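Local coordinates for glucose-6-phosphate 1-dehydrogenase (Mycobacterium avium, PDB 4LGV), which probably catalyses the NADP-dependent oxidation of glucose 6-phosphate to 6-phosphogluconolactone, the entry step of the oxidative pentose phosphate pathway, at residues L183-Q187 and I188-D192; V375-I378 and D379-G383; K240-A244 and V245-R249; I325-W328 and R329-G332. All blocks are in the same frame, centred on the assembly; numbering follows the deposited sequence.

Contact 1. Residues L183-Q187 and I188-D192; sequences LDEDQ and ILRVD
E185 and R190 form a salt bridge from a short 3-10 turn to the strand it leads into, at the edge of the NAD-binding domain's parallel sheet. The pairing is end-on and two-pronged: R190 NH1 lies 2.7 Å from E185 OE2, and R190 NH2 lies 3.2 Å from E185 OE1. Each oxygen uses its syn lone pair; the planes are 10° apart, and the paired bonds should hold both groups flat against rotation. E185 reaches this position because CG stands anti to the backbone N (chi1 177°) and the chain bends at the next bond (chi2 57°). Strand 188-191 is the last in the 3-2-1-4-5-6 order of this Rossmann-type sheet, and it pairs with strand 158-162. I188, two residues before R190, places CG2 3.8 Å above the guanidinium centre. The turn itself is closed by I188 N donating to E185 O at 3.0 Å, while L183 CD1 meets I188 CG1 at 4.0 Å. Q187 OE1 accepts from D184 N at 3.0 Å, and Q187 NE2 bonds to A157 O. The ion pair has further partners: E434 N donates to E185 OE2, and R190 binds N176 OD1 and A432 O.

Contact 2. Residues V375-I378 and D379-G383; sequences VLRI and DPDPG
R377 folds its side chain back over the loop of a beta hairpin whose strands it also helps to pair. The backbone evidence is a hydrogen-bonded antiparallel pair with G383: R377 N to G383 O is 3.0 Å and G383 N to R377 O is 3.1 Å. R377 CG lies anti to the backbone N (chi1 -173°), and a bend at chi3 (55°) swings the guanidinium round to the loop carbonyls. D381 O is gripped side-on there, 2.9 Å from both R377 NE and R377 NH2, close to the guanidinium plane. R377 NE has a weaker bond to P380 O at 3.0 Å. D381 OD2, 3.9 Å from R377 NH2 and well out of the guanidinium plane, adds charge only, while D381 OD1 takes a water that also accepts weakly from R377 NH2. A cis peptide before P380 and a positive phi at D381 (53°) shape the loop. P382 CA makes a CA-H...O contact with R377 O at 3.1 Å. R377 NH1 donates to W481 O, and the guanidinium makes a cation-pi contact with W481. Strand 373-379 runs between strands 347-354 and 383-392, with I378 and D379 forming a classic bulge opposite T348, while L376 packs on helix 200-209.

Contact 3. Residues K240-A244 and V245-R249; sequences KFYDA and VGAVR
Y242 O accepts two backbone N-H groups where the chain passes from helix 239-243 toward helix 246-264. V245 N lies 2.8 Å from Y242 O, above the carbonyl plane, whereas G246 N is 3.0 Å from the same Y242 O, almost in line with the C=O bond. One residue earlier, F241 O accepts from A244 N. The chain leaves helical geometry at V245 and G246, the latter at phi 88° and psi 160°, and the following residues return to helical angles. The result is a break between two consecutive helices, turned at a glycine whose positive phi suits a residue without a side chain. Among the side chains, V245 lies against the carbonyls of the preceding turn: V245 CG2 sits 3.2 Å from F241 O, a tight approach, and V245 CB packs against Y242 O at 3.5 Å. The Y242 ring comes alongside the glycine from the other helix. It is directed there by CG lying anti to the backbone N (chi1 -167°), and G246 N lies over one of its faces. Y242 CE1 is 4.1 Å from G246 CA, and Y242 OH touches A247 CB at 3.6 Å. That OH is also near A247 N, but the angle is too poor for a hydrogen bond. R249, extended from CG to NE, turns back so that R249 NH1 donates to V245 O at 3.0 Å, with the oxygen in the guanidinium plane. Its NE bonds to H167 O. D243 OD1 bonds to S313 OG and Y303 OH, and A247 with V248 packs on V319 of strand 318-323.

Contact 4. Residues I325-W328 and R329-G332; sequences IDNW and RWAG
N327 folds the chain back on itself toward A331, N327 O accepting from A331 N at 3.0 Å, just after an inverse gamma turn centred on D326. Its side chain completes an Asx motif in the loop joining strands 318-323 and 335-340. N327 OD1 takes W330 N at 3.0 Å, nearly in line with its C=O, and makes a weak bond to R329 N at the same length. The amide can turn inward because CG sits between the backbone N and the carbonyl carbon (chi1 71°). I325 runs alongside W330 in the same direction, with I325 CB 3.9 Å from W330 CB. R329 CG sits above one face of the W330 indole, near its rim, and the indole NE1 bonds to A264 O. The R329 guanidinium leaves the turn for E266 and W217 O. W328 projects to the subunit interface, where its ring meets F360 of the second subunit with planes about 80° apart. D326 divides its carboxylate: OD2 bonds to S361 OG of the second subunit, whereas D326 OD1, 3.8 Å from A331 CB, accepts at 2.7 Å from a water that in turn receives G332 N.

In the fold
Along the chain the order is contact 1, contact 3, contact 4, contact 2. Contact 1 belongs to the parallel sheet of the NAD-binding domain; the other three lie in the C-terminal domain. Contacts 1 and 2 sit on opposite sides of the chain's centre, their centres about 28 Å apart. Contacts 1 and 3 approach to about 6 Å between nearest atoms, and helix 434-449 packs against both, bridging the two domains. Contacts 2 and 4 sit at turns of the same mixed sheet, with nearest atoms about 9 Å apart. Contact 3 leans on strand 318-323, which leads into contact 4. Contact 1 thus sits in the domain expected to bind the coenzyme, while contact 4 joins subunits of the tetramer.

Contact 1. Residues L183-Q187 and I188-D192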
# COMPACT_ATOMS: atom_id res chain seq x y z
N LEU A 183 -30.78 -9.93 -34.44
CA LEU A 183 -30.51 -10.57 -33.16
C LEU A 183 -30.06 -9.54 -32.13
O LEU A 183 -29.29 -8.65 -32.45
CB LEU A 183 -29.42 -11.62 -33.30
CG LEU A 183 -29.74 -12.82 -34.20
CD1 LEU A 183 -28.46 -13.60 -34.58
CD2 LEU A 183 -30.72 -13.74 -33.52
N ASP A 184 -30.49 -9.71 -30.89
CA ASP A 184 -29.83 -9.06 -29.76
C ASP A 184 -28.47 -9.68 -29.52
O ASP A 184 -28.23 -10.84 -29.87
CB ASP A 184 -30.66 -9.20 -28.48
CG ASP A 184 -32.05 -8.57 -28.62
OD1 ASP A 184 -32.18 -7.54 -29.32
OD2 ASP A 184 -33.01 -9.14 -28.05
N GLU A 185 -27.60 -8.92 -28.88
CA GLU A 185 -26.24 -9.36 -28.57
C GLU A 185 -26.30 -10.64 -27.78
O GLU A 185 -25.47 -11.49 -27.97
CB GLU A 185 -25.45 -8.28 -27.78
CG GLU A 185 -24.03 -8.68 -27.34
CD GLU A 185 -23.11 -9.11 -28.50
OE1 GLU A 185 -23.38 -8.73 -29.68
OE2 GLU A 185 -22.12 -9.85 -28.24
N ASP A 186 -27.25 -10.75 -26.86
CA ASP A 186 -27.27 -11.91 -25.97
C ASP A 186 -27.81 -13.18 -26.67
O ASP A 186 -27.87 -14.24 -26.08
CB ASP A 186 -28.02 -11.59 -24.67
CG ASP A 186 -29.57 -11.48 -24.88
OD1 ASP A 186 -30.09 -11.54 -26.03
OD2 ASP A 186 -30.29 -11.33 -23.86
N GLN A 187 -28.21 -13.07 -27.94
CA GLN A 187 -28.58 -14.25 -28.72
C GLN A 187 -27.39 -14.71 -29.57
O GLN A 187 -27.50 -15.73 -30.27
CB GLN A 187 -29.76 -13.93 -29.65
CG GLN A 187 -31.05 -13.55 -28.94
CD GLN A 187 -32.16 -13.23 -29.96
OE1 GLN A 187 -32.24 -12.09 -30.45
NE2 GLN A 187 -32.98 -14.20 -30.29
N ILE A 188 -26.31 -13.91 -29.57
CA ILE A 188 -25.17 -14.22 -30.39
C ILE A 188 -24.04 -14.86 -29.57
O ILE A 188 -23.53 -14.25 -28.66
CB ILE A 188 -24.63 -12.97 -31.08
CG1 ILE A 188 -25.71 -12.35 -31.94
CG2 ILE A 188 -23.46 -13.32 -31.99
CD1 ILE A 188 -25.37 -10.95 -32.39
N LEU A 189 -23.62 -16.06 -29.98
CA LEU A 189 -22.56 -16.79 -29.32
C LEU A 189 -21.43 -17.08 -30.31
O LEU A 189 -21.56 -17.89 -31.25
CB LEU A 189 -23.10 -18.11 -28.78
CG LEU A 189 -24.34 -18.01 -27.88
CD1 LEU A 189 -24.89 -19.37 -27.50
CD2 LEU A 189 -24.01 -17.28 -26.64
N ARG A 190 -20.32 -16.38 -30.12
CA ARG A 190 -19.22 -16.50 -31.06
C ARG A 190 -18.28 -17.60 -30.57
O ARG A 190 -17.59 -17.40 -29.58
CB ARG A 190 -18.51 -15.17 -31.20
CG ARG A 190 -19.46 -14.05 -31.58
CD ARG A 190 -18.76 -12.72 -31.68
NE ARG A 190 -19.70 -11.67 -32.08
CZ ARG A 190 -20.54 -11.05 -31.24
NH1 ARG A 190 -20.56 -11.31 -29.92
NH2 ARG A 190 -21.33 -10.13 -31.71
N VAL A 191 -18.29 -18.75 -31.24
CA VAL A 191 -17.62 -19.94 -30.77
C VAL A 191 -16.14 -19.95 -31.20
O VAL A 191 -15.81 -19.91 -32.41
CB VAL A 191 -18.28 -21.19 -31.36
CG1 VAL A 191 -17.64 -22.45 -30.83
CG2 VAL A 191 -19.80 -21.23 -31.05
N ASP A 192 -15.27 -19.96 -30.20
CA ASP A 192 -13.83 -20.05 -30.44
C ASP A 192 -13.32 -21.14 -29.54
O ASP A 192 -13.31 -20.99 -28.32
CB ASP A 192 -13.15 -18.71 -30.13
CG ASP A 192 -11.64 -18.71 -30.42
OD1 ASP A 192 -11.00 -19.78 -30.41
OD2 ASP A 192 -11.09 -17.62 -30.68
O HOH W 1 -22.80 -12.12 -26.79

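Contact 2. Residues V375-I378 and D379-G383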
# COMPACT_ATOMS: atom_id res chain seq x y z
N VAL A 375 3.43 -17.73 -11.54
CA VAL A 375 3.23 -18.38 -12.83
C VAL A 375 1.88 -19.08 -12.88
O VAL A 375 1.58 -19.91 -12.05
CB VAL A 375 4.32 -19.40 -13.10
CG1 VAL A 375 4.22 -19.89 -14.52
CG2 VAL A 375 5.70 -18.79 -12.89
N LEU A 376 1.08 -18.74 -13.87
CA LEU A 376 -0.20 -19.38 -14.10
C LEU A 376 -0.13 -20.23 -15.38
O LEU A 376 0.00 -19.67 -16.45
CB LEU A 376 -1.29 -18.30 -14.28
CG LEU A 376 -1.40 -17.27 -13.15
CD1 LEU A 376 -2.39 -16.20 -13.51
CD2 LEU A 376 -1.83 -17.90 -11.86
N ARG A 377 -0.18 -21.55 -15.26
CA ARG A 377 -0.34 -22.40 -16.40
C ARG A 377 -1.84 -22.49 -16.72
O ARG A 377 -2.62 -22.94 -15.91
CB ARG A 377 0.25 -23.81 -16.16
CG ARG A 377 0.23 -24.65 -17.44
CD ARG A 377 1.02 -25.96 -17.38
NE ARG A 377 0.57 -26.78 -16.28
CZ ARG A 377 1.31 -27.11 -15.23
NH1 ARG A 377 2.60 -26.78 -15.18
NH2 ARG A 377 0.76 -27.81 -14.25
N ILE A 378 -2.21 -21.98 -17.88
CA ILE A 378 -3.60 -21.90 -18.33
C ILE A 378 -3.98 -23.23 -18.94
O ILE A 378 -5.10 -23.68 -18.79
CB ILE A 378 -3.77 -20.80 -19.41
CG1 ILE A 378 -3.32 -19.43 -18.89
CG2 ILE A 378 -5.19 -20.70 -19.93
CD1 ILE A 378 -3.93 -19.04 -17.57
N ASP A 379 -3.03 -23.86 -19.64
CA ASP A 379 -3.27 -25.09 -20.39
C ASP A 379 -1.92 -25.72 -20.75
O ASP A 379 -0.94 -24.99 -20.95
CB ASP A 379 -4.05 -24.78 -21.68
CG ASP A 379 -4.42 -26.01 -22.48
OD1 ASP A 379 -5.24 -26.82 -21.97
OD2 ASP A 379 -3.88 -26.18 -23.60
N PRO A 380 -1.83 -27.05 -20.73
CA PRO A 380 -2.78 -27.95 -20.15
C PRO A 380 -2.59 -28.01 -18.68
O PRO A 380 -1.67 -27.39 -18.14
CB PRO A 380 -2.40 -29.33 -20.77
CG PRO A 380 -0.92 -29.25 -21.07
CD PRO A 380 -0.63 -27.75 -21.26
N ASP A 381 -3.46 -28.77 -18.01
CA ASP A 381 -3.27 -29.12 -16.61
C ASP A 381 -3.04 -27.87 -15.79
O ASP A 381 -1.97 -27.64 -15.22
CB ASP A 381 -2.11 -30.11 -16.48
CG ASP A 381 -1.98 -30.66 -15.10
OD1 ASP A 381 -2.89 -30.44 -14.26
OD2 ASP A 381 -0.94 -31.30 -14.84
N PRO A 382 -4.06 -27.02 -15.74
CA PRO A 382 -3.92 -25.70 -15.15
C PRO A 382 -3.39 -25.72 -13.72
O PRO A 382 -3.70 -26.61 -12.92
CB PRO A 382 -5.32 -25.11 -15.24
CG PRO A 382 -6.08 -25.97 -16.19
CD PRO A 382 -5.43 -27.31 -16.16
N GLY A 383 -2.61 -24.71 -13.39
CA GLY A 383 -2.07 -24.60 -12.05
C GLY A 383 -1.38 -23.28 -11.81
O GLY A 383 -1.31 -22.41 -12.67
O HOH W 2 -1.73 -28.72 -12.34

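Contact 3. Residues K240-A244 and V245-R249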
# COMPACT_ATOMS: atom_id res chain seq x y z
N LYS A 240 -4.73 -24.52 -46.18
CA LYS A 240 -5.25 -23.43 -46.97
C LYS A 240 -5.96 -22.42 -46.08
O LYS A 240 -5.88 -21.20 -46.31
CB LYS A 240 -6.19 -24.00 -48.04
CG LYS A 240 -7.01 -22.97 -48.81
CD LYS A 240 -8.13 -23.63 -49.67
CE LYS A 240 -9.45 -23.72 -48.89
NZ LYS A 240 -10.63 -24.19 -49.69
N PHE A 241 -6.69 -22.93 -45.09
CA PHE A 241 -7.42 -22.09 -44.12
C PHE A 241 -6.47 -21.33 -43.21
O PHE A 241 -6.56 -20.10 -43.12
CB PHE A 241 -8.44 -22.92 -43.32
CG PHE A 241 -9.54 -23.49 -44.18
CD1 PHE A 241 -10.63 -22.70 -44.56
CD2 PHE A 241 -9.46 -24.81 -44.68
CE1 PHE A 241 -11.63 -23.22 -45.39
CE2 PHE A 241 -10.46 -25.34 -45.50
CZ PHE A 241 -11.55 -24.54 -45.86
N TYR A 242 -5.50 -22.02 -42.63
CA TYR A 242 -4.51 -21.36 -41.78
C TYR A 242 -3.73 -20.27 -42.53
O TYR A 242 -3.51 -19.16 -41.99
CB TYR A 242 -3.55 -22.34 -41.15
CG TYR A 242 -2.74 -21.70 -40.06
CD1 TYR A 242 -1.54 -21.08 -40.35
CD2 TYR A 242 -3.21 -21.65 -38.75
CE1 TYR A 242 -0.80 -20.44 -39.35
CE2 TYR A 242 -2.49 -21.01 -37.74
CZ TYR A 242 -1.28 -20.41 -38.04
OH TYR A 242 -0.53 -19.81 -37.07
N ASP A 243 -3.37 -20.54 -43.79
CA ASP A 243 -2.54 -19.59 -44.57
C ASP A 243 -3.21 -18.24 -44.81
O ASP A 243 -2.53 -17.25 -45.10
CB ASP A 243 -2.15 -20.19 -45.91
CG ASP A 243 -0.92 -19.52 -46.52
OD1 ASP A 243 0.01 -19.13 -45.75
OD2 ASP A 243 -0.85 -19.45 -47.77
N ALA A 244 -4.54 -18.22 -44.73
CA ALA A 244 -5.32 -16.97 -44.84
C ALA A 244 -5.57 -16.29 -43.47
O ALA A 244 -6.13 -15.21 -43.41
CB ALA A 244 -6.66 -17.28 -45.51
N VAL A 245 -5.19 -16.96 -42.38
CA VAL A 245 -5.50 -16.50 -41.02
C VAL A 245 -4.24 -16.02 -40.32
O VAL A 245 -4.07 -14.81 -40.09
CB VAL A 245 -6.18 -17.63 -40.26
CG1 VAL A 245 -6.37 -17.25 -38.81
CG2 VAL A 245 -7.53 -17.99 -40.90
N GLY A 246 -3.33 -16.94 -39.99
CA GLY A 246 -2.08 -16.58 -39.34
C GLY A 246 -2.24 -16.56 -37.82
O GLY A 246 -3.34 -16.43 -37.30
N ALA A 247 -1.11 -16.64 -37.11
CA ALA A 247 -1.08 -16.75 -35.65
C ALA A 247 -1.77 -15.59 -34.95
O ALA A 247 -2.58 -15.79 -34.06
CB ALA A 247 0.35 -16.90 -35.18
N VAL A 248 -1.50 -14.37 -35.36
CA VAL A 248 -2.18 -13.21 -34.74
C VAL A 248 -3.70 -13.38 -34.75
O VAL A 248 -4.35 -13.27 -33.67
CB VAL A 248 -1.79 -11.89 -35.39
CG1 VAL A 248 -2.60 -10.74 -34.83
CG2 VAL A 248 -0.33 -11.62 -35.13
N ARG A 249 -4.28 -13.65 -35.91
CA ARG A 249 -5.75 -13.79 -35.98
C ARG A 249 -6.23 -15.05 -35.29
O ARG A 249 -7.35 -15.11 -34.78
CB ARG A 249 -6.23 -13.82 -37.42
CG ARG A 249 -6.07 -12.50 -38.18
CD ARG A 249 -6.68 -12.64 -39.56
NE ARG A 249 -6.50 -11.44 -40.36
CZ ARG A 249 -5.44 -11.20 -41.12
NH1 ARG A 249 -4.45 -12.07 -41.22
NH2 ARG A 249 -5.38 -10.06 -41.80

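Contact 4. Residues I325-W328 and R329-G332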
# COMPACT_ATOMS: atom_id res chain seq x y z
N ILE A 325 -1.20 -2.07 -20.53
CA ILE A 325 -2.54 -1.65 -20.06
C ILE A 325 -2.34 -0.37 -19.24
O ILE A 325 -1.76 -0.39 -18.15
CB ILE A 325 -3.17 -2.74 -19.20
CG1 ILE A 325 -3.35 -4.00 -20.01
CG2 ILE A 325 -4.51 -2.30 -18.66
CD1 ILE A 325 -3.68 -5.22 -19.16
N ASP A 326 -2.80 0.75 -19.78
CA ASP A 326 -2.46 2.07 -19.26
C ASP A 326 -3.49 2.58 -18.27
O ASP A 326 -4.15 3.60 -18.51
CB ASP A 326 -2.28 3.06 -20.43
CG ASP A 326 -1.68 4.38 -19.99
OD1 ASP A 326 -0.85 4.43 -19.05
OD2 ASP A 326 -2.07 5.40 -20.63
N ASN A 327 -3.60 1.89 -17.14
CA ASN A 327 -4.55 2.30 -16.10
C ASN A 327 -3.91 2.32 -14.71
O ASN A 327 -2.71 2.16 -14.61
CB ASN A 327 -5.80 1.45 -16.19
CG ASN A 327 -5.59 0.01 -15.74
OD1 ASN A 327 -4.57 -0.38 -15.19
ND2 ASN A 327 -6.63 -0.81 -15.96
N TRP A 328 -4.70 2.54 -13.67
CA TRP A 328 -4.13 2.65 -12.31
C TRP A 328 -3.46 1.36 -11.84
O TRP A 328 -2.55 1.40 -11.04
CB TRP A 328 -5.19 3.04 -11.31
CG TRP A 328 -5.61 4.48 -11.37
CD1 TRP A 328 -5.21 5.40 -12.28
CD2 TRP A 328 -6.55 5.14 -10.51
NE1 TRP A 328 -5.84 6.60 -12.04
CE2 TRP A 328 -6.66 6.46 -10.94
CE3 TRP A 328 -7.29 4.75 -9.40
CZ2 TRP A 328 -7.50 7.40 -10.32
CZ3 TRP A 328 -8.14 5.67 -8.78
CH2 TRP A 328 -8.23 6.97 -9.23
N ARG A 329 -3.95 0.20 -12.30
CA ARG A 329 -3.44 -1.08 -11.79
C ARG A 329 -2.17 -1.51 -12.51
O ARG A 329 -1.27 -2.06 -11.88
CB ARG A 329 -4.47 -2.16 -11.94
CG ARG A 329 -4.08 -3.48 -11.29
CD ARG A 329 -5.19 -4.53 -11.36
NE ARG A 329 -6.28 -4.12 -10.51
CZ ARG A 329 -6.34 -4.35 -9.21
NH1 ARG A 329 -5.36 -5.00 -8.57
NH2 ARG A 329 -7.36 -3.91 -8.52
N TRP A 330 -2.05 -1.18 -13.80
CA TRP A 330 -0.99 -1.75 -14.63
C TRP A 330 -0.06 -0.75 -15.38
O TRP A 330 0.85 -1.19 -16.07
CB TRP A 330 -1.60 -2.73 -15.65
CG TRP A 330 -2.38 -3.85 -15.01
CD1 TRP A 330 -3.73 -4.05 -15.07
CD2 TRP A 330 -1.86 -4.95 -14.23
NE1 TRP A 330 -4.07 -5.18 -14.39
CE2 TRP A 330 -2.94 -5.76 -13.89
CE3 TRP A 330 -0.57 -5.30 -13.81
CZ2 TRP A 330 -2.79 -6.88 -13.10
CZ3 TRP A 330 -0.41 -6.44 -13.04
CH2 TRP A 330 -1.52 -7.22 -12.70
N ALA A 331 -0.26 0.54 -15.24
CA ALA A 331 0.54 1.51 -16.04
C ALA A 331 2.02 1.24 -15.84
O ALA A 331 2.47 1.04 -14.70
CB ALA A 331 0.22 2.94 -15.67
N GLY A 332 2.77 1.27 -16.94
CA GLY A 332 4.22 1.10 -16.90
C GLY A 332 4.71 -0.36 -16.84
O GLY A 332 5.94 -0.60 -16.83
O HOH W 3 0.82 -2.16 -18.69
O HOH W 4 1.10 2.51 -19.18